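Aminotransferase (Neisseria meningitidis Z2491, PDB 3JTX) probably transfers amino groups between amino acids and keto acids, using pyridoxal 5'-phosphate held as a Schiff base on a lysine, as in class I and II aminotransferases. Local coordinates at residues Ala76-Arg81 with Cys209-Tyr214; Cys175-Asn178 with Ser183-Asp186; Asp188-Val193 with Lys219-Leu224. One frame throughout, in Å; residues are numbered along the deposited sequence.

Contact 1 of 3, residues Ala76-Arg81 with Cys209-Tyr214; sequences ANWLKR and CYSEIY
The benzo end of the Trp78 indole meets the carboxylate of Glu212 rim-on: Glu212 OE2 lies 3.5 Å from Trp78 CZ2, near the ring plane, and the carboxyl carbon is also at that edge. The two planes stand 79° apart, so the carboxylate is turned almost upright against the ring rim rather than stacked on a face. Its negative charge would face the weakly positive C-H edge, an arrangement likely to be mildly favourable although no direct hydrogen bond joins the segments. That role falls to a water in the indole plane, which accepts from Trp78 NE1 (3.0 Å) and donates to Glu212 OE1 (2.7 Å). The two carboxylate oxygens have different partners: OE1 takes the water, while OE2 accepts from Ser211 OG through its anti lone pair at 2.7 Å and forms a salt bridge with Arg82 NE. These ties would limit rotation of the carboxylate. Trp78 can span the gap, with CA atoms of Trp78 and Glu212 11.8 Å apart, because CG stands anti to the backbone N (chi1 179°) and carries the indole off the helix. The Trp78 ring also meets that of Trp290, while Glu212 packs on Val296. The contact thus joins helix 69-82 to the loop following strand 203-207, with helix 294-314 beside that loop and Leu79 of the first helix resting on strands 94-97 and 237-242.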
loop_
_atom_site.group_PDB
_atom_site.type_symbol
_atom_site.label_atom_id
_atom_site.label_comp_id
_atom_site.label_asym_id
_atom_site.label_seq_id
_atom_site.Cartn_x
_atom_site.Cartn_y
_atom_site.Cartn_z
ATOM N N ALA A 76 5.838 -13.504 -15.849
ATOM C CA ALA A 76 6.618 -14.725 -16.152
ATOM C C ALA A 76 7.107 -14.732 -17.600
ATOM O O ALA A 76 8.268 -15.067 -17.880
ATOM C CB ALA A 76 5.800 -15.964 -15.861
ATOM N N ASN A 77 6.217 -14.365 -18.524
ATOM C CA ASN A 77 6.560 -14.287 -19.937
ATOM C C ASN A 77 7.627 -13.228 -20.212
ATOM O O ASN A 77 8.562 -13.477 -20.968
ATOM C CB ASN A 77 5.329 -13.992 -20.787
ATOM C CG ASN A 77 4.334 -15.145 -20.814
ATOM O OD1 ASN A 77 4.671 -16.281 -20.483
ATOM N ND2 ASN A 77 3.094 -14.846 -21.196
ATOM N N TRP A 78 7.478 -12.055 -19.599
ATOM C CA TRP A 78 8.479 -10.994 -19.701
ATOM C C TRP A 78 9.867 -11.441 -19.213
ATOM O O TRP A 78 10.875 -11.200 -19.887
ATOM C CB TRP A 78 8.058 -9.738 -18.926
ATOM C CG TRP A 78 9.099 -8.668 -19.022
ATOM C CD1 TRP A 78 9.330 -7.837 -20.088
ATOM C CD2 TRP A 78 10.084 -8.340 -18.037
ATOM N NE1 TRP A 78 10.387 -7.010 -19.816
ATOM C CE2 TRP A 78 10.869 -7.296 -18.565
ATOM C CE3 TRP A 78 10.370 -8.822 -16.762
ATOM C CZ2 TRP A 78 11.936 -6.726 -17.857
ATOM C CZ3 TRP A 78 11.419 -8.249 -16.050
ATOM C CH2 TRP A 78 12.189 -7.214 -16.603
ATOM N N LEU A 79 9.906 -12.103 -18.057
ATOM C CA LEU A 79 11.164 -12.618 -17.493
ATOM C C LEU A 79 11.871 -13.592 -18.450
ATOM O O LEU A 79 13.092 -13.572 -18.576
ATOM C CB LEU A 79 10.913 -13.328 -16.152
ATOM C CG LEU A 79 10.580 -12.440 -14.939
ATOM C CD1 LEU A 79 10.012 -13.286 -13.815
ATOM C CD2 LEU A 79 11.801 -11.644 -14.436
ATOM N N LYS A 80 11.097 -14.473 -19.077
ATOM C CA LYS A 80 11.655 -15.441 -20.020
ATOM C C LYS A 80 12.258 -14.751 -21.239
ATOM O O LYS A 80 13.331 -15.156 -21.718
ATOM C CB LYS A 80 10.598 -16.453 -20.472
ATOM C CG LYS A 80 11.221 -17.652 -21.171
ATOM C CD LYS A 80 10.226 -18.785 -21.435
ATOM C CE LYS A 80 10.930 -19.931 -22.155
ATOM N NZ LYS A 80 9.960 -20.924 -22.709
ATOM N N ARG A 81 11.564 -13.729 -21.746
ATOM C CA ARG A 81 12.074 -12.938 -22.868
ATOM C C ARG A 81 13.317 -12.153 -22.486
ATOM O O ARG A 81 14.263 -12.054 -23.262
ATOM C CB ARG A 81 11.010 -11.962 -23.373
ATOM C CG ARG A 81 9.843 -12.630 -24.109
ATOM C CD ARG A 81 9.057 -11.632 -24.969
ATOM N NE ARG A 81 8.698 -10.399 -24.270
ATOM C CZ ARG A 81 7.673 -10.272 -23.428
ATOM N NH1 ARG A 81 6.888 -11.313 -23.161
ATOM N NH2 ARG A 81 7.426 -9.100 -22.855
ATOM N N CYS A 209 14.886 -2.038 -10.569
ATOM C CA CYS A 209 13.975 -1.152 -11.296
ATOM C C CYS A 209 14.621 -0.434 -12.488
ATOM O O CYS A 209 13.901 0.059 -13.360
ATOM C CB CYS A 209 13.341 -0.137 -10.331
ATOM S SG CYS A 209 12.302 -0.954 -9.082
ATOM N N TYR A 210 15.958 -0.370 -12.542
ATOM C CA TYR A 210 16.647 0.239 -13.718
ATOM C C TYR A 210 17.063 -0.785 -14.775
ATOM O O TYR A 210 17.787 -0.446 -15.713
ATOM C CB TYR A 210 17.861 1.084 -13.286
ATOM C CG TYR A 210 17.458 2.294 -12.474
ATOM C CD1 TYR A 210 17.082 3.485 -13.096
ATOM C CD2 TYR A 210 17.413 2.235 -11.077
ATOM C CE1 TYR A 210 16.694 4.592 -12.345
ATOM C CE2 TYR A 210 17.014 3.333 -10.322
ATOM C CZ TYR A 210 16.660 4.507 -10.956
ATOM O OH TYR A 210 16.273 5.598 -10.212
ATOM N N SER A 211 16.610 -2.033 -14.652
ATOM C CA SER A 211 17.084 -3.108 -15.546
ATOM C C SER A 211 16.952 -2.805 -17.044
ATOM O O SER A 211 17.701 -3.373 -17.862
ATOM C CB SER A 211 16.346 -4.423 -15.260
ATOM O OG SER A 211 15.000 -4.347 -15.681
ATOM N N GLU A 212 15.990 -1.954 -17.416
ATOM C CA GLU A 212 15.721 -1.679 -18.836
ATOM C C GLU A 212 16.352 -0.403 -19.355
ATOM O O GLU A 212 16.232 -0.113 -20.532
ATOM C CB GLU A 212 14.213 -1.639 -19.111
ATOM C CG GLU A 212 13.497 -2.894 -18.655
ATOM C CD GLU A 212 14.203 -4.119 -19.157
ATOM O OE1 GLU A 212 14.193 -4.319 -20.386
ATOM O OE2 GLU A 212 14.825 -4.837 -18.340
ATOM N N ILE A 213 17.022 0.359 -18.492
ATOM C CA ILE A 213 17.701 1.576 -18.928
ATOM C C ILE A 213 19.187 1.247 -19.097
ATOM O O ILE A 213 19.954 1.253 -18.122
ATOM C CB ILE A 213 17.483 2.758 -17.940
ATOM C CG1 ILE A 213 15.987 2.920 -17.577
ATOM C CG2 ILE A 213 18.041 4.027 -18.526
ATOM C CD1 ILE A 213 15.049 3.084 -18.742
ATOM N N TYR A 214 19.563 0.940 -20.342
ATOM C CA TYR A 214 20.911 0.489 -20.683
ATOM C C TYR A 214 21.279 0.895 -22.106
ATOM O O TYR A 214 20.446 1.415 -22.845
ATOM C CB TYR A 214 21.049 -1.039 -20.508
ATOM C CG TYR A 214 20.116 -1.891 -21.367
ATOM C CD1 TYR A 214 20.422 -2.180 -22.693
ATOM C CD2 TYR A 214 18.946 -2.422 -20.841
ATOM C CE1 TYR A 214 19.572 -2.967 -23.482
ATOM C CE2 TYR A 214 18.084 -3.199 -21.619
ATOM C CZ TYR A 214 18.411 -3.470 -22.945
ATOM O OH TYR A 214 17.582 -4.252 -23.737
HETATM O O HOH W 1 11.593 -4.627 -21.127
#

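Contact 2 of 3, residues Cys175-Asn178 with Ser183-Asp186; sequences CSPN and SVLD
Ser183 O is gripped from several directions: Asn178 N donates to it at 2.8 Å, a water donates at the same distance, and Pro177 CA lies 3.4 Å away in a CA-H...O contact. The amide bond is bent, with an N-H...O angle of 140°, and its donor is tilted 29° from the carbonyl plane. The same water donates to Cys175 O, so it bridges the two backbones, and it accepts a weak bond from Leu185 N.

Ser176 OG makes the second cross-link. With OG anti to its own backbone N (chi1 -175°), the hydroxyl reaches across to accept from Leu185 N at 3.0 Å, and its flank lies against the CA and CG1 of Val184. The hydroxyl in turn donates to another water, 2.6 Å from Ser176 OG, which donates onward to Leu185 O; the serine thus addresses both polar backbone atoms of Leu185, one directly and one through water.

Beside these bonds the Pro177 ring runs alongside the Val184 side chain, both heading in one direction, with Pro177 CG 3.8 Å from Val184 CG2. Asn178 turns its amide away from the opposite segment: OD1 accepts from Ser181 N, and ND2 makes a weak bond to Cys175 O. Ser183 OG binds Ser153 O, while Asp324 OD2 receives Val184 N.

The chain leaves strand 169-175, doubles back and enters helix 187-200, whose N-cap is Asp186. A Ser-Pro-Asn-Asn-Pro loop at the end of a central-sheet strand, with a cis peptide bond before its first proline as here before Pro177, is a familiar feature of the PLP-binding large domain in fold-type I aminotransferases.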
loop_
_atom_site.group_PDB
_atom_site.type_symbol
_atom_site.label_atom_id
_atom_site.label_comp_id
_atom_site.label_asym_id
_atom_site.label_seq_id
_atom_site.Cartn_x
_atom_site.Cartn_y
_atom_site.Cartn_z
ATOM N N CYS A 175 21.284 -3.214 -5.226
ATOM C CA CYS A 175 20.605 -2.305 -6.141
ATOM C C CYS A 175 21.378 -2.347 -7.451
ATOM O O CYS A 175 22.511 -1.857 -7.521
ATOM C CB CYS A 175 20.549 -0.888 -5.571
ATOM S SG CYS A 175 19.587 0.275 -6.582
ATOM N N SER A 176 20.784 -2.976 -8.464
ATOM C CA SER A 176 21.478 -3.277 -9.724
ATOM C C SER A 176 20.529 -3.226 -10.914
ATOM O O SER A 176 19.617 -4.042 -10.985
ATOM C CB SER A 176 22.112 -4.663 -9.652
ATOM O OG SER A 176 22.878 -4.936 -10.816
ATOM N N PRO A 177 20.717 -2.263 -11.844
ATOM C CA PRO A 177 21.709 -1.170 -11.824
ATOM C C PRO A 177 21.589 -0.289 -10.596
ATOM O O PRO A 177 20.480 -0.036 -10.125
ATOM C CB PRO A 177 21.363 -0.348 -13.069
ATOM C CG PRO A 177 20.688 -1.324 -13.978
ATOM C CD PRO A 177 19.945 -2.275 -13.102
ATOM N N ASN A 178 22.718 0.216 -10.113
ATOM C CA ASN A 178 22.731 0.981 -8.882
ATOM C C ASN A 178 22.318 2.443 -9.081
ATOM O O ASN A 178 22.627 3.072 -10.095
ATOM C CB ASN A 178 24.117 0.914 -8.246
ATOM C CG ASN A 178 24.149 1.534 -6.872
ATOM O OD1 ASN A 178 24.519 2.706 -6.712
ATOM N ND2 ASN A 178 23.761 0.759 -5.869
ATOM N N SER A 183 26.202 1.133 -11.543
ATOM C CA SER A 183 26.921 -0.123 -11.592
ATOM C C SER A 183 25.965 -1.301 -11.629
ATOM O O SER A 183 24.970 -1.333 -10.885
ATOM C CB SER A 183 27.821 -0.283 -10.365
ATOM O OG SER A 183 28.473 -1.564 -10.404
ATOM N N VAL A 184 26.283 -2.274 -12.476
ATOM C CA VAL A 184 25.530 -3.527 -12.533
ATOM C C VAL A 184 26.388 -4.616 -11.880
ATOM O O VAL A 184 27.505 -4.901 -12.339
ATOM C CB VAL A 184 25.167 -3.880 -13.993
ATOM C CG1 VAL A 184 24.566 -5.283 -14.108
ATOM C CG2 VAL A 184 24.185 -2.823 -14.559
ATOM N N LEU A 185 25.886 -5.210 -10.801
ATOM C CA LEU A 185 26.622 -6.268 -10.120
ATOM C C LEU A 185 26.838 -7.417 -11.117
ATOM O O LEU A 185 25.903 -7.844 -11.805
ATOM C CB LEU A 185 25.865 -6.754 -8.882
ATOM C CG LEU A 185 26.668 -7.629 -7.919
ATOM C CD1 LEU A 185 27.861 -6.856 -7.337
ATOM C CD2 LEU A 185 25.789 -8.201 -6.828
ATOM N N ASP A 186 28.069 -7.900 -11.213
ATOM C CA ASP A 186 28.387 -8.859 -12.250
ATOM C C ASP A 186 28.421 -10.291 -11.707
ATOM O O ASP A 186 28.068 -10.521 -10.560
ATOM C CB ASP A 186 29.669 -8.446 -12.957
ATOM C CG ASP A 186 30.878 -8.396 -12.043
ATOM O OD1 ASP A 186 30.804 -8.787 -10.852
ATOM O OD2 ASP A 186 31.926 -7.921 -12.528
HETATM O O HOH W 2 24.763 -3.101 -8.785
HETATM O O HOH W 3 23.242 -7.480 -11.459
#

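Contact 3 of 3, residues Asp188-Val193 with Lys219-Leu224; sequences DGWKEV and KPLGCL
Cys223 packs over the six-membered ring of Trp190. Its CA lies above one face, 4.1 Å from the ring centroid and 26° off the normal, a CH-pi contact displaced toward the rim. Cys223 CB comes still nearer the benzo end, 3.5 Å from Trp190 CH2. In one of the two conformers of Cys223 the sulfur takes a more slanting position, 4.2 Å from the same centroid, so this sulfur-aromatic contact is uncertain. At the pyrrole end, Leu221 CD2 reaches Trp190 CD1 at 3.9 Å, the leucine and the indole passing one another on opposing courses.

The polar corner of the indole is satisfied by water. Trp190 NE1 donates to a water 3.0 Å away in the ring plane, and this water donates to Leu221 O at 2.7 Å, bridging the helix to the backbone opposite. With Ser176 OG and Leu185 O as further partners, the water accepts two bonds and donates two.

Farther out, the helix 223-229 begins just after Gly222, its N-cap residue, and Glu208 OE2 accepts from Cys223 N, which helps to fix the cysteine that covers the ring. Trp190 itself is wedged among Ile204 and Ser206 of strand 203-207, Ala226 and Leu185, and meets the ring of Phe194.

No direct hydrogen bond crosses between the segments. The CH-pi contact of Cys223 CA and apolar packing therefore carry the indole, while its one N-H is paid for by a fully engaged water, so a buried tryptophan is accommodated without a direct protein acceptor from the facing segment.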
loop_
_atom_site.group_PDB
_atom_site.type_symbol
_atom_site.label_atom_id
_atom_site.label_comp_id
_atom_site.label_asym_id
_atom_site.label_seq_id
_atom_site.Cartn_x
_atom_site.Cartn_y
_atom_site.Cartn_z
ATOM N N ASP A 188 30.921 -12.200 -10.819
ATOM C CA ASP A 188 31.849 -12.343 -9.677
ATOM C C ASP A 188 31.222 -11.767 -8.411
ATOM O O ASP A 188 31.312 -12.372 -7.335
ATOM C CB ASP A 188 33.175 -11.659 -9.956
ATOM C CG ASP A 188 33.844 -12.217 -11.164
ATOM O OD1 ASP A 188 34.480 -13.287 -11.046
ATOM O OD2 ASP A 188 33.703 -11.578 -12.233
ATOM N N GLY A 189 30.569 -10.625 -8.564
ATOM C CA GLY A 189 29.917 -9.947 -7.437
ATOM C C GLY A 189 28.753 -10.773 -6.919
ATOM O O GLY A 189 28.592 -10.937 -5.716
ATOM N N TRP A 190 27.936 -11.301 -7.824
ATOM C CA TRP A 190 26.845 -12.198 -7.416
ATOM C C TRP A 190 27.366 -13.469 -6.733
ATOM O O TRP A 190 26.831 -13.893 -5.704
ATOM C CB TRP A 190 25.921 -12.541 -8.601
ATOM C CG TRP A 190 24.901 -11.500 -8.811
ATOM C CD1 TRP A 190 24.777 -10.665 -9.881
ATOM C CD2 TRP A 190 23.882 -11.123 -7.886
ATOM N NE1 TRP A 190 23.708 -9.822 -9.702
ATOM C CE2 TRP A 190 23.147 -10.078 -8.478
ATOM C CE3 TRP A 190 23.512 -11.576 -6.614
ATOM C CZ2 TRP A 190 22.067 -9.480 -7.841
ATOM C CZ3 TRP A 190 22.424 -10.992 -5.996
ATOM C CH2 TRP A 190 21.729 -9.947 -6.601
ATOM N N LYS A 191 28.394 -14.085 -7.295
ATOM C CA LYS A 191 28.993 -15.245 -6.658
ATOM C C LYS A 191 29.435 -14.938 -5.225
ATOM O O LYS A 191 29.227 -15.741 -4.322
ATOM C CB LYS A 191 30.177 -15.788 -7.467
ATOM C CG LYS A 191 30.888 -16.926 -6.719
ATOM C CD LYS A 191 31.952 -17.620 -7.515
ATOM C CE LYS A 191 32.709 -18.632 -6.628
ATOM N NZ LYS A 191 31.790 -19.740 -6.183
ATOM N N GLU A 192 30.060 -13.788 -5.021
ATOM C CA GLU A 192 30.502 -13.408 -3.683
ATOM C C GLU A 192 29.349 -13.326 -2.677
ATOM O O GLU A 192 29.447 -13.881 -1.574
ATOM C CB GLU A 192 31.259 -12.084 -3.719
ATOM C CG GLU A 192 31.963 -11.762 -2.414
ATOM C CD GLU A 192 32.901 -10.562 -2.493
ATOM O OE1 GLU A 192 32.851 -9.790 -3.479
ATOM O OE2 GLU A 192 33.677 -10.385 -1.527
ATOM N N VAL A 193 28.265 -12.646 -3.052
ATOM C CA VAL A 193 27.158 -12.495 -2.121
ATOM C C VAL A 193 26.431 -13.832 -1.920
ATOM O O VAL A 193 25.980 -14.122 -0.808
ATOM C CB VAL A 193 26.206 -11.327 -2.493
ATOM C CG1 VAL A 193 25.373 -11.631 -3.738
ATOM C CG2 VAL A 193 25.318 -10.975 -1.282
ATOM N N LYS A 219 22.557 -5.652 -21.989
ATOM C CA LYS A 219 21.482 -5.829 -21.018
ATOM C C LYS A 219 22.038 -6.183 -19.639
ATOM O O LYS A 219 22.860 -7.086 -19.532
ATOM C CB LYS A 219 20.519 -6.931 -21.486
ATOM C CG LYS A 219 19.977 -6.734 -22.880
ATOM C CD LYS A 219 18.714 -7.518 -23.165
ATOM C CE LYS A 219 18.886 -9.005 -23.015
ATOM N NZ LYS A 219 17.822 -9.755 -23.761
ATOM N N PRO A 220 21.613 -5.462 -18.581
ATOM C CA PRO A 220 22.117 -5.813 -17.255
ATOM C C PRO A 220 21.707 -7.211 -16.796
ATOM O O PRO A 220 20.544 -7.612 -16.932
ATOM C CB PRO A 220 21.465 -4.773 -16.332
ATOM C CG PRO A 220 21.150 -3.605 -17.220
ATOM C CD PRO A 220 20.957 -4.140 -18.608
ATOM N N LEU A 221 22.680 -7.922 -16.247
ATOM C CA LEU A 221 22.457 -9.160 -15.534
ATOM C C LEU A 221 21.523 -8.906 -14.345
ATOM O O LEU A 221 21.649 -7.888 -13.639
ATOM C CB LEU A 221 23.812 -9.694 -15.044
ATOM C CG LEU A 221 23.906 -10.968 -14.192
ATOM C CD1 LEU A 221 23.424 -12.222 -14.951
ATOM C CD2 LEU A 221 25.369 -11.160 -13.710
ATOM N N GLY A 222 20.575 -9.819 -14.140
ATOM C CA GLY A 222 19.671 -9.767 -12.997
ATOM C C GLY A 222 19.993 -10.881 -12.000
ATOM O O GLY A 222 20.701 -11.844 -12.321
ATOM N N CYS A 223 19.498 -10.714 -10.782
ATOM C CA CYS A 223 19.750 -11.661 -9.687
ATOM C C CYS A 223 19.329 -13.086 -10.052
ATOM O O CYS A 223 20.090 -14.038 -9.888
ATOM C CB CYS A 223 19.007 -11.200 -8.428
ATOM S SG CYS A 223 19.071 -12.349 -7.015
ATOM N N LEU A 224 18.105 -13.237 -10.555
ATOM C CA LEU A 224 17.593 -14.592 -10.866
ATOM C C LEU A 224 18.367 -15.244 -12.012
ATOM O O LEU A 224 18.662 -16.431 -11.973
ATOM C CB LEU A 224 16.079 -14.567 -11.153
ATOM C CG LEU A 224 15.167 -14.079 -10.017
ATOM C CD1 LEU A 224 13.682 -14.317 -10.339
ATOM C CD2 LEU A 224 15.540 -14.749 -8.676
HETATM O O HOH W 3 23.242 -7.480 -11.459
#

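From the N terminus, residues 76-81 on helix 69-82 come first, and contact 1 closes the longest loop when the chain reaches 209-214. Contact 2 is nested inside it, a short loop between strand 169-175 and helix 187-200. Contact 3 opens on that helix, still within the loop of contact 1, but closes beyond it at 219-224, so contacts 1 and 3 cross, whereas 2 and 3 follow in series. Pro177 touches Tyr210 and Ser211, Pro220 packs on Tyr214 and Val184, and one water serves contacts 2 and 3. Together they join helices 69-82, 187-200 and 223-229 around the loops after strands 169-175 and 203-207. Tyr210 OH hydrogen-bonds O3 of the pyridoxal phosphate carried on modified Lys245.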